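HTH cro/C1-type domain-containing protein (Thermotoga maritima, PDB 2WUS) probably anchors the bacterial actin MreB at the membrane as RodZ, of which this is the helix-turn-helix domain, and may bind DNA. Local coordinates at residues Thr11-Ile21 with Ile58-Leu67; Ala50-Ile58 with Met72-Lys80. All blocks are in the same frame, centred on the assembly; numbering follows the deposited sequence.

Contact 1: residues Thr11-Ile21 with Ile58-Leu67; sequences TFRKKREERRI and IKRYSEFLEL
Phe12 and Tyr61 form the aromatic centre of this contact, which joins the first helix of a cro/C1-type helix-turn-helix domain to helix 51-64. Their rings make an offset stack, with centroids 4.6 Å apart and planes inclined by 19°. Tyr61 CD2 lies over one face of Phe12, toward the rim, while Leu65 CD1 sits at the edge in the ring plane.

Apolar contacts extend the core. The Lys15 CG methylene lies 3.6 Å from Leu67 CD1. Ile21 and Phe64 come from opposite directions, CD1 meeting CZ at 4.0 Å.

Polar groups frame it. Bent at three torsions, Lys15 folds over Leu65 and Leu67 until NZ makes a weak, salt-bridged hydrogen bond with Glu66 OE2 at 3.2 Å. The Arg16 guanidinium and the Tyr61 ring are nearly coplanar, and both reach Glu41 of helix 34-42: Arg16 NH1 by a salt bridge, Tyr61 OH by a hydrogen bond. Arg16 NH2 also donates to Ile21 O at 3.0 Å, in the carbonyl plane, tying the helix to its following turn. Ile58 O accepts Ser62 N and Ser62 OG from opposite faces of its plane; so held, Ser62 OG lies at the edge of the Phe12 ring near CZ.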
loop_
_atom_site.group_PDB
_atom_site.type_symbol
_atom_site.label_atom_id
_atom_site.label_comp_id
_atom_site.label_asym_id
_atom_site.label_seq_id
_atom_site.Cartn_x
_atom_site.Cartn_y
_atom_site.Cartn_z
ATOM N N THR C 11 20.589 -16.114 19.778
ATOM C CA THR C 11 21.156 -14.795 20.007
ATOM C C THR C 11 20.205 -13.972 20.855
ATOM O O THR C 11 20.635 -13.232 21.747
ATOM C CB THR C 11 21.470 -14.053 18.693
ATOM O OG1 THR C 11 22.237 -14.903 17.838
ATOM C CG2 THR C 11 22.269 -12.781 18.968
ATOM N N PHE C 12 18.913 -14.110 20.566
ATOM C CA PHE C 12 17.862 -13.435 21.324
ATOM C C PHE C 12 17.909 -13.837 22.786
ATOM O O PHE C 12 17.988 -12.974 23.666
ATOM C CB PHE C 12 16.473 -13.777 20.775
ATOM C CG PHE C 12 16.062 -12.959 19.586
ATOM C CD1 PHE C 12 16.035 -11.577 19.655
ATOM C CD2 PHE C 12 15.676 -13.578 18.404
ATOM C CE1 PHE C 12 15.650 -10.826 18.568
ATOM C CE2 PHE C 12 15.292 -12.833 17.318
ATOM C CZ PHE C 12 15.279 -11.452 17.398
ATOM N N ARG C 13 17.841 -15.147 23.040
ATOM C CA ARG C 13 17.868 -15.650 24.408
ATOM C C ARG C 13 19.076 -15.066 25.102
ATOM O O ARG C 13 18.950 -14.441 26.153
ATOM C CB ARG C 13 17.920 -17.180 24.450
ATOM C CG ARG C 13 18.249 -17.780 25.828
ATOM C CD ARG C 13 17.824 -19.259 25.946
ATOM N NE ARG C 13 16.467 -19.407 26.494
ATOM C CZ ARG C 13 15.704 -20.499 26.393
ATOM N NH1 ARG C 13 14.490 -20.507 26.936
ATOM N NH2 ARG C 13 16.136 -21.580 25.749
ATOM N N LYS C 14 20.238 -15.239 24.479
ATOM C CA LYS C 14 21.507 -14.823 25.068
ATOM C C LYS C 14 21.553 -13.332 25.377
ATOM O O LYS C 14 22.119 -12.915 26.393
ATOM C CB LYS C 14 22.682 -15.214 24.165
ATOM C CG LYS C 14 24.024 -14.658 24.619
ATOM C CD LYS C 14 25.148 -15.091 23.688
ATOM C CE LYS C 14 26.465 -14.412 24.043
ATOM N NZ LYS C 14 27.538 -14.745 23.056
ATOM N N LYS C 15 20.951 -12.534 24.501
ATOM C CA LYS C 15 21.007 -11.086 24.643
ATOM C C LYS C 15 19.997 -10.586 25.666
ATOM O O LYS C 15 20.186 -9.537 26.284
ATOM C CB LYS C 15 20.759 -10.414 23.298
ATOM C CG LYS C 15 21.595 -9.182 23.072
ATOM C CD LYS C 15 21.155 -8.030 23.927
ATOM C CE LYS C 15 22.357 -7.187 24.325
ATOM N NZ LYS C 15 23.320 -6.994 23.201
ATOM N N ARG C 16 18.914 -11.333 25.840
ATOM C CA ARG C 16 17.905 -10.937 26.803
ATOM C C ARG C 16 18.437 -11.182 28.208
ATOM O O ARG C 16 18.286 -10.350 29.103
ATOM C CB ARG C 16 16.610 -11.711 26.575
ATOM C CG ARG C 16 15.507 -11.330 27.541
ATOM C CD ARG C 16 14.231 -12.052 27.201
ATOM N NE ARG C 16 14.479 -13.464 26.961
ATOM C CZ ARG C 16 14.636 -14.360 27.929
ATOM N NH1 ARG C 16 14.855 -15.633 27.626
ATOM N NH2 ARG C 16 14.575 -13.977 29.201
ATOM N N GLU C 17 19.084 -12.330 28.378
ATOM C CA GLU C 17 19.558 -12.763 29.678
ATOM C C GLU C 17 20.731 -11.919 30.138
ATOM O O GLU C 17 21.015 -11.841 31.333
ATOM C CB GLU C 17 19.953 -14.239 29.645
ATOM C CG GLU C 17 19.708 -14.958 30.965
ATOM C CD GLU C 17 18.770 -16.147 30.825
ATOM O OE1 GLU C 17 19.058 -17.024 29.974
ATOM O OE2 GLU C 17 17.758 -16.203 31.570
ATOM N N GLU C 18 21.407 -11.280 29.190
ATOM C CA GLU C 18 22.489 -10.370 29.533
ATOM C C GLU C 18 21.945 -9.194 30.347
ATOM O O GLU C 18 22.680 -8.273 30.678
ATOM C CB GLU C 18 23.209 -9.886 28.275
ATOM C CG GLU C 18 24.728 -10.033 28.323
ATOM C CD GLU C 18 25.399 -9.824 26.966
ATOM O OE1 GLU C 18 25.446 -8.668 26.483
ATOM O OE2 GLU C 18 25.890 -10.821 26.386
ATOM N N ARG C 19 20.654 -9.243 30.678
ATOM C CA ARG C 19 20.008 -8.207 31.487
ATOM C C ARG C 19 18.950 -8.787 32.412
ATOM O O ARG C 19 18.457 -9.893 32.204
ATOM C CB ARG C 19 19.383 -7.169 30.575
ATOM C CG ARG C 19 20.219 -6.981 29.321
ATOM C CD ARG C 19 19.384 -6.572 28.144
ATOM N NE ARG C 19 20.119 -5.674 27.267
ATOM C CZ ARG C 19 19.603 -4.574 26.726
ATOM N NH1 ARG C 19 20.361 -3.814 25.942
ATOM N NH2 ARG C 19 18.333 -4.240 26.969
ATOM N N ARG C 20 18.597 -8.027 33.439
ATOM C CA ARG C 20 17.630 -8.491 34.423
ATOM C C ARG C 20 16.249 -8.694 33.780
ATOM O O ARG C 20 15.225 -8.401 34.416
ATOM C CB ARG C 20 17.545 -7.492 35.600
ATOM C CG ARG C 20 16.927 -8.053 36.902
ATOM C CD ARG C 20 16.701 -6.972 37.989
ATOM N NE ARG C 20 15.818 -7.436 39.071
ATOM C CZ ARG C 20 15.327 -6.662 40.046
ATOM N NH1 ARG C 20 14.533 -7.175 40.985
ATOM N NH2 ARG C 20 15.629 -5.369 40.086
ATOM N N ILE C 21 16.208 -9.203 32.538
ATOM C CA ILE C 21 14.931 -9.283 31.807
ATOM C C ILE C 21 14.308 -10.654 31.652
ATOM O O ILE C 21 14.815 -11.509 30.938
ATOM C CB ILE C 21 15.003 -8.690 30.405
ATOM C CG1 ILE C 21 15.810 -7.396 30.416
ATOM C CG2 ILE C 21 13.593 -8.438 29.903
ATOM C CD1 ILE C 21 15.976 -6.773 29.053
ATOM N N ILE C 58 10.255 -10.361 15.170
ATOM C CA ILE C 58 11.704 -10.332 15.058
ATOM C C ILE C 58 12.246 -8.911 15.065
ATOM O O ILE C 58 13.209 -8.607 15.781
ATOM C CB ILE C 58 12.175 -11.072 13.793
ATOM C CG1 ILE C 58 11.713 -12.527 13.874
ATOM C CG2 ILE C 58 13.681 -10.979 13.651
ATOM C CD1 ILE C 58 12.123 -13.364 12.726
ATOM N N LYS C 59 11.633 -8.040 14.269
ATOM C CA LYS C 59 12.047 -6.647 14.235
ATOM C C LYS C 59 11.946 -6.128 15.665
ATOM O O LYS C 59 12.944 -5.724 16.262
ATOM C CB LYS C 59 11.169 -5.840 13.269
ATOM C CG LYS C 59 11.626 -4.389 13.010
ATOM C CD LYS C 59 10.555 -3.562 12.258
ATOM C CE LYS C 59 10.852 -2.050 12.272
ATOM N NZ LYS C 59 9.631 -1.202 12.035
ATOM N N ARG C 60 10.742 -6.224 16.223
ATOM C CA ARG C 60 10.404 -5.681 17.539
ATOM C C ARG C 60 11.252 -6.154 18.703
ATOM O O ARG C 60 11.665 -5.356 19.536
ATOM C CB ARG C 60 8.954 -5.981 17.835
ATOM C CG ARG C 60 8.042 -5.203 16.962
ATOM C CD ARG C 60 6.738 -4.983 17.649
ATOM N NE ARG C 60 5.735 -5.816 17.023
ATOM C CZ ARG C 60 4.762 -6.421 17.681
ATOM N NH1 ARG C 60 3.891 -7.159 17.018
ATOM N NH2 ARG C 60 4.666 -6.287 18.999
ATOM N N TYR C 61 11.461 -7.461 18.776
ATOM C CA TYR C 61 12.353 -8.056 19.754
ATOM C C TYR C 61 13.720 -7.432 19.609
ATOM O O TYR C 61 14.261 -6.887 20.557
ATOM C CB TYR C 61 12.481 -9.550 19.497
ATOM C CG TYR C 61 12.633 -10.391 20.740
ATOM C CD1 TYR C 61 12.559 -9.824 22.005
ATOM C CD2 TYR C 61 12.836 -11.763 20.645
ATOM C CE1 TYR C 61 12.688 -10.603 23.135
ATOM C CE2 TYR C 61 12.960 -12.546 21.760
ATOM C CZ TYR C 61 12.886 -11.966 23.005
ATOM O OH TYR C 61 13.019 -12.762 24.122
ATOM N N SER C 62 14.273 -7.510 18.407
ATOM C CA SER C 62 15.603 -6.974 18.137
ATOM C C SER C 62 15.765 -5.513 18.529
ATOM O O SER C 62 16.825 -5.115 18.980
ATOM C CB SER C 62 15.939 -7.134 16.661
ATOM O OG SER C 62 15.798 -8.483 16.277
ATOM N N GLU C 63 14.724 -4.714 18.327
ATOM C CA GLU C 63 14.763 -3.298 18.661
ATOM C C GLU C 63 14.716 -3.110 20.168
ATOM O O GLU C 63 15.307 -2.173 20.700
ATOM C CB GLU C 63 13.576 -2.568 18.032
ATOM C CG GLU C 63 13.674 -2.332 16.521
ATOM C CD GLU C 63 12.533 -1.458 15.991
ATOM O OE1 GLU C 63 12.315 -1.426 14.758
ATOM O OE2 GLU C 63 11.850 -0.806 16.814
ATOM N N PHE C 64 13.994 -4.005 20.842
ATOM C CA PHE C 64 13.882 -4.012 22.299
ATOM C C PHE C 64 15.200 -4.358 23.001
ATOM O O PHE C 64 15.537 -3.767 24.024
ATOM C CB PHE C 64 12.797 -4.994 22.737
ATOM C CG PHE C 64 12.790 -5.276 24.211
ATOM C CD1 PHE C 64 12.528 -4.261 25.126
ATOM C CD2 PHE C 64 13.040 -6.557 24.684
ATOM C CE1 PHE C 64 12.526 -4.512 26.474
ATOM C CE2 PHE C 64 13.038 -6.822 26.046
ATOM C CZ PHE C 64 12.779 -5.798 26.939
ATOM N N LEU C 65 15.916 -5.339 22.459
ATOM C CA LEU C 65 17.267 -5.674 22.898
ATOM C C LEU C 65 18.248 -4.834 22.080
ATOM O O LEU C 65 17.840 -4.065 21.220
ATOM C CB LEU C 65 17.521 -7.166 22.700
ATOM C CG LEU C 65 16.444 -8.096 23.285
ATOM C CD1 LEU C 65 16.693 -9.552 22.913
ATOM C CD2 LEU C 65 16.327 -7.949 24.791
ATOM N N GLU C 66 19.539 -4.953 22.332
ATOM C CA GLU C 66 20.487 -4.075 21.646
ATOM C C GLU C 66 20.661 -4.474 20.184
ATOM O O GLU C 66 21.426 -3.849 19.456
ATOM C CB GLU C 66 21.853 -4.092 22.363
ATOM C CG GLU C 66 22.874 -3.046 21.884
ATOM C CD GLU C 66 23.978 -3.622 20.986
ATOM O OE1 GLU C 66 24.614 -2.840 20.243
ATOM O OE2 GLU C 66 24.214 -4.851 21.018
ATOM N N LEU C 67 19.950 -5.511 19.756
ATOM C CA LEU C 67 20.288 -6.195 18.503
ATOM C C LEU C 67 20.137 -5.360 17.220
ATOM O O LEU C 67 19.399 -4.373 17.200
ATOM C CB LEU C 67 19.488 -7.491 18.377
ATOM C CG LEU C 67 20.110 -8.769 18.939
ATOM C CD1 LEU C 67 21.453 -8.463 19.550
ATOM C CD2 LEU C 67 19.169 -9.411 19.960
#

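Contact 2: residues Ala50-Ile58 with Met72-Lys80; sequences AEVYIKSYI and MLKLYEEGK
Tyr76 leaves its helix with CG anti to the backbone N (chi1 170°), which carries the ring across to Ile54, Lys55 and Ile58. Lys55 instead sets CG anti to its carbonyl carbon, beside the backbone N (chi1 -74°), and its chain then folds at both outer torsions, bringing NZ to Glu77 while CG and CD stay against the tyrosine.

The ring is a knob in a hole formed by Glu51, Ile54, Lys55 and Ile58. Ile54 CG2 lies over one face, toward the rim, 4.0 Å from Tyr76 CZ. Lys55 CG is 3.5 Å from Tyr76 CE2, and Ile58 CD1 approaches at the root of the side chain, 3.7 Å from Tyr76 CB; both approaches are oblique to the ring. Beyond the hole, Leu73 CD2 packs 3.5 Å from Lys55 O and also touches Ile58 CG2, which in turn meets Met72 CB.

This is an antiparallel helix pair within the all-helical domain: the axes of 51-58 and 72-80 approach to 10.1 Å with their directions 142° apart. Helix 3-17 packs on helix 69-84: the Trp5 ring meets that of Tyr76, and Trp5 NE1 donates to Tyr76 O. Val52, Tyr53 and Ser56 of helix 51-64 pack on the chain of another protein.

Charged groups border the apolar part. Glu77 OE1 accepts from Lys55 NZ (2.6 Å) through its syn lone pair, and the two side chains cross at about a right angle. Lys80, fully extended, offers NZ to Glu51 OE2 in a weak salt-bridged bond of 3.5 Å. Glu51 OE1 lies 3.6 Å from Glu77 OE2, a like-charge approach that the two lysines probably offset.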
loop_
_atom_site.group_PDB
_atom_site.type_symbol
_atom_site.label_atom_id
_atom_site.label_comp_id
_atom_site.label_asym_id
_atom_site.label_seq_id
_atom_site.Cartn_x
_atom_site.Cartn_y
_atom_site.Cartn_z
ATOM N N ALA C 50 1.532 -15.636 10.651
ATOM C CA ALA C 50 1.783 -15.348 9.250
ATOM C C ALA C 50 3.209 -14.841 9.121
ATOM O O ALA C 50 3.740 -14.234 10.056
ATOM C CB ALA C 50 0.802 -14.334 8.730
ATOM N N GLU C 51 3.832 -15.099 7.977
ATOM C CA GLU C 51 5.199 -14.640 7.764
ATOM C C GLU C 51 5.340 -13.139 8.028
ATOM O O GLU C 51 6.281 -12.707 8.674
ATOM C CB GLU C 51 5.696 -14.989 6.357
ATOM C CG GLU C 51 7.003 -14.302 5.998
ATOM C CD GLU C 51 7.815 -15.066 4.969
ATOM O OE1 GLU C 51 8.812 -14.510 4.460
ATOM O OE2 GLU C 51 7.462 -16.226 4.676
ATOM N N VAL C 52 4.400 -12.347 7.533
ATOM C CA VAL C 52 4.479 -10.897 7.698
ATOM C C VAL C 52 4.580 -10.499 9.162
ATOM O O VAL C 52 5.315 -9.580 9.531
ATOM C CB VAL C 52 3.266 -10.194 7.056
ATOM C CG1 VAL C 52 2.826 -8.973 7.876
ATOM C CG2 VAL C 52 3.577 -9.842 5.588
ATOM N N TYR C 53 3.836 -11.210 9.994
ATOM C CA TYR C 53 3.828 -10.928 11.410
ATOM C C TYR C 53 5.046 -11.529 12.144
ATOM O O TYR C 53 5.544 -10.955 13.112
ATOM C CB TYR C 53 2.514 -11.402 11.996
ATOM C CG TYR C 53 1.319 -10.598 11.551
ATOM C CD1 TYR C 53 1.301 -9.212 11.682
ATOM C CD2 TYR C 53 0.179 -11.221 11.035
ATOM C CE1 TYR C 53 0.187 -8.473 11.294
ATOM C CE2 TYR C 53 -0.936 -10.478 10.641
ATOM C CZ TYR C 53 -0.921 -9.115 10.766
ATOM O OH TYR C 53 -2.017 -8.379 10.397
ATOM N N ILE C 54 5.535 -12.672 11.675
ATOM C CA ILE C 54 6.740 -13.252 12.257
ATOM C C ILE C 54 7.915 -12.319 12.073
ATOM O O ILE C 54 8.779 -12.201 12.939
ATOM C CB ILE C 54 7.129 -14.574 11.608
ATOM C CG1 ILE C 54 6.186 -15.685 12.056
ATOM C CG2 ILE C 54 8.533 -14.922 11.993
ATOM C CD1 ILE C 54 6.234 -16.911 11.171
ATOM N N LYS C 55 7.958 -11.662 10.927
ATOM C CA LYS C 55 9.085 -10.811 10.628
ATOM C C LYS C 55 8.969 -9.525 11.427
ATOM O O LYS C 55 9.937 -8.778 11.544
ATOM C CB LYS C 55 9.193 -10.547 9.119
ATOM C CG LYS C 55 9.695 -11.731 8.325
ATOM C CD LYS C 55 9.154 -11.742 6.896
ATOM C CE LYS C 55 9.713 -10.610 6.053
ATOM N NZ LYS C 55 11.165 -10.764 5.736
ATOM N N SER C 56 7.788 -9.273 11.988
ATOM C CA SER C 56 7.596 -8.051 12.762
ATOM C C SER C 56 7.908 -8.270 14.248
ATOM O O SER C 56 8.388 -7.354 14.911
ATOM C CB SER C 56 6.210 -7.413 12.516
ATOM O OG SER C 56 5.232 -7.803 13.475
ATOM N N TYR C 57 7.660 -9.482 14.761
ATOM C CA TYR C 57 8.098 -9.842 16.113
ATOM C C TYR C 57 9.614 -9.762 16.163
ATOM O O TYR C 57 10.188 -9.194 17.086
ATOM C CB TYR C 57 7.696 -11.267 16.501
ATOM C CG TYR C 57 6.230 -11.556 16.475
ATOM C CD1 TYR C 57 5.762 -12.791 16.074
ATOM C CD2 TYR C 57 5.309 -10.594 16.846
ATOM C CE1 TYR C 57 4.425 -13.062 16.035
ATOM C CE2 TYR C 57 3.957 -10.861 16.818
ATOM C CZ TYR C 57 3.530 -12.096 16.409
ATOM O OH TYR C 57 2.196 -12.364 16.368
ATOM N N ILE C 58 10.255 -10.361 15.170
ATOM C CA ILE C 58 11.704 -10.332 15.058
ATOM C C ILE C 58 12.246 -8.911 15.065
ATOM O O ILE C 58 13.209 -8.607 15.781
ATOM C CB ILE C 58 12.175 -11.072 13.793
ATOM C CG1 ILE C 58 11.713 -12.527 13.874
ATOM C CG2 ILE C 58 13.681 -10.979 13.651
ATOM C CD1 ILE C 58 12.123 -13.364 12.726
ATOM N N MET C 72 19.255 -9.549 12.091
ATOM C CA MET C 72 18.336 -10.551 12.607
ATOM C C MET C 72 17.348 -11.032 11.547
ATOM O O MET C 72 17.090 -12.232 11.446
ATOM C CB MET C 72 17.587 -10.035 13.835
ATOM C CG MET C 72 18.443 -9.844 15.082
ATOM S SD MET C 72 19.419 -11.288 15.553
ATOM C CE MET C 72 20.924 -11.016 14.611
ATOM N N LEU C 73 16.784 -10.106 10.769
ATOM C CA LEU C 73 15.881 -10.484 9.680
ATOM C C LEU C 73 16.640 -11.283 8.630
ATOM O O LEU C 73 16.143 -12.295 8.126
ATOM C CB LEU C 73 15.223 -9.261 9.042
ATOM C CG LEU C 73 14.043 -8.685 9.834
ATOM C CD1 LEU C 73 13.531 -7.385 9.226
ATOM C CD2 LEU C 73 12.908 -9.704 9.956
ATOM N N LYS C 74 17.854 -10.826 8.322
ATOM C CA LYS C 74 18.750 -11.532 7.418
ATOM C C LYS C 74 18.852 -13.005 7.819
ATOM O O LYS C 74 18.670 -13.894 6.996
ATOM C CB LYS C 74 20.131 -10.869 7.409
ATOM C CG LYS C 74 20.943 -11.100 6.143
ATOM C CD LYS C 74 22.255 -11.814 6.444
ATOM C CE LYS C 74 23.005 -12.177 5.156
ATOM N NZ LYS C 74 24.329 -12.840 5.397
ATOM N N LEU C 75 19.138 -13.265 9.089
ATOM C CA LEU C 75 19.149 -14.634 9.579
ATOM C C LEU C 75 17.812 -15.308 9.316
ATOM O O LEU C 75 17.772 -16.417 8.782
ATOM C CB LEU C 75 19.436 -14.677 11.076
ATOM C CG LEU C 75 20.881 -14.764 11.532
ATOM C CD1 LEU C 75 20.898 -14.831 13.046
ATOM C CD2 LEU C 75 21.515 -15.996 10.930
ATOM N N TYR C 76 16.715 -14.654 9.701
ATOM C CA TYR C 76 15.425 -15.292 9.525
ATOM C C TYR C 76 15.305 -15.742 8.076
ATOM O O TYR C 76 14.825 -16.837 7.805
ATOM C CB TYR C 76 14.234 -14.408 9.934
ATOM C CG TYR C 76 12.904 -15.020 9.510
ATOM C CD1 TYR C 76 12.476 -16.223 10.049
ATOM C CD2 TYR C 76 12.098 -14.423 8.549
ATOM C CE1 TYR C 76 11.280 -16.811 9.661
ATOM C CE2 TYR C 76 10.895 -15.006 8.155
ATOM C CZ TYR C 76 10.492 -16.203 8.718
ATOM O OH TYR C 76 9.309 -16.809 8.348
ATOM N N GLU C 77 15.783 -14.912 7.154
ATOM C CA GLU C 77 15.602 -15.180 5.721
ATOM C C GLU C 77 16.542 -16.258 5.169
ATOM O O GLU C 77 16.150 -17.046 4.308
ATOM C CB GLU C 77 15.678 -13.891 4.890
ATOM C CG GLU C 77 14.630 -13.808 3.766
ATOM C CD GLU C 77 13.213 -13.547 4.277
ATOM O OE1 GLU C 77 12.920 -12.393 4.661
ATOM O OE2 GLU C 77 12.389 -14.489 4.283
ATOM N N GLU C 78 17.775 -16.294 5.666
ATOM C CA GLU C 78 18.654 -17.416 5.375
ATOM C C GLU C 78 17.929 -18.673 5.844
ATOM O O GLU C 78 17.959 -19.712 5.185
ATOM C CB GLU C 78 19.982 -17.296 6.130
ATOM C CG GLU C 78 20.797 -16.024 5.899
ATOM C CD GLU C 78 22.108 -16.016 6.699
ATOM O OE1 GLU C 78 22.608 -14.921 7.047
ATOM O OE2 GLU C 78 22.638 -17.111 6.990
ATOM N N GLY C 79 17.272 -18.565 6.994
ATOM C CA GLY C 79 16.629 -19.711 7.602
ATOM C C GLY C 79 15.556 -20.287 6.704
ATOM O O GLY C 79 15.343 -21.498 6.658
ATOM N N LYS C 80 14.874 -19.403 5.985
ATOM C CA LYS C 80 13.767 -19.806 5.134
ATOM C C LYS C 80 14.323 -20.563 3.937
ATOM O O LYS C 80 13.841 -21.646 3.601
ATOM C CB LYS C 80 12.954 -18.583 4.691
ATOM C CG LYS C 80 11.603 -18.913 4.062
ATOM C CD LYS C 80 10.911 -17.670 3.513
ATOM C CE LYS C 80 9.864 -18.048 2.468
ATOM N NZ LYS C 80 9.284 -16.859 1.776
#

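Overall arrangement
Both contacts use helix 51-64 and share Ile58, whose side chain touches Phe12 in contact 1 and Met72, Leu73 and Tyr76 in contact 2. Their centres are about 15 Å apart, and the two meet at Met72 CG, which packs on Phe12, Ser62 and Leu67. Both are partly buried, with aromatic and apolar residues inside and charged ones at the border; in contact 2 helix 51-64 also faces the other protein. In contact 1 the helices run in the same general sense, 30° apart, and a ring stack is flanked by a buried arginine tied to helix 34-42. Contact 2 is antiparallel and carries more of its polar chemistry in lysine-glutamate salt bridges.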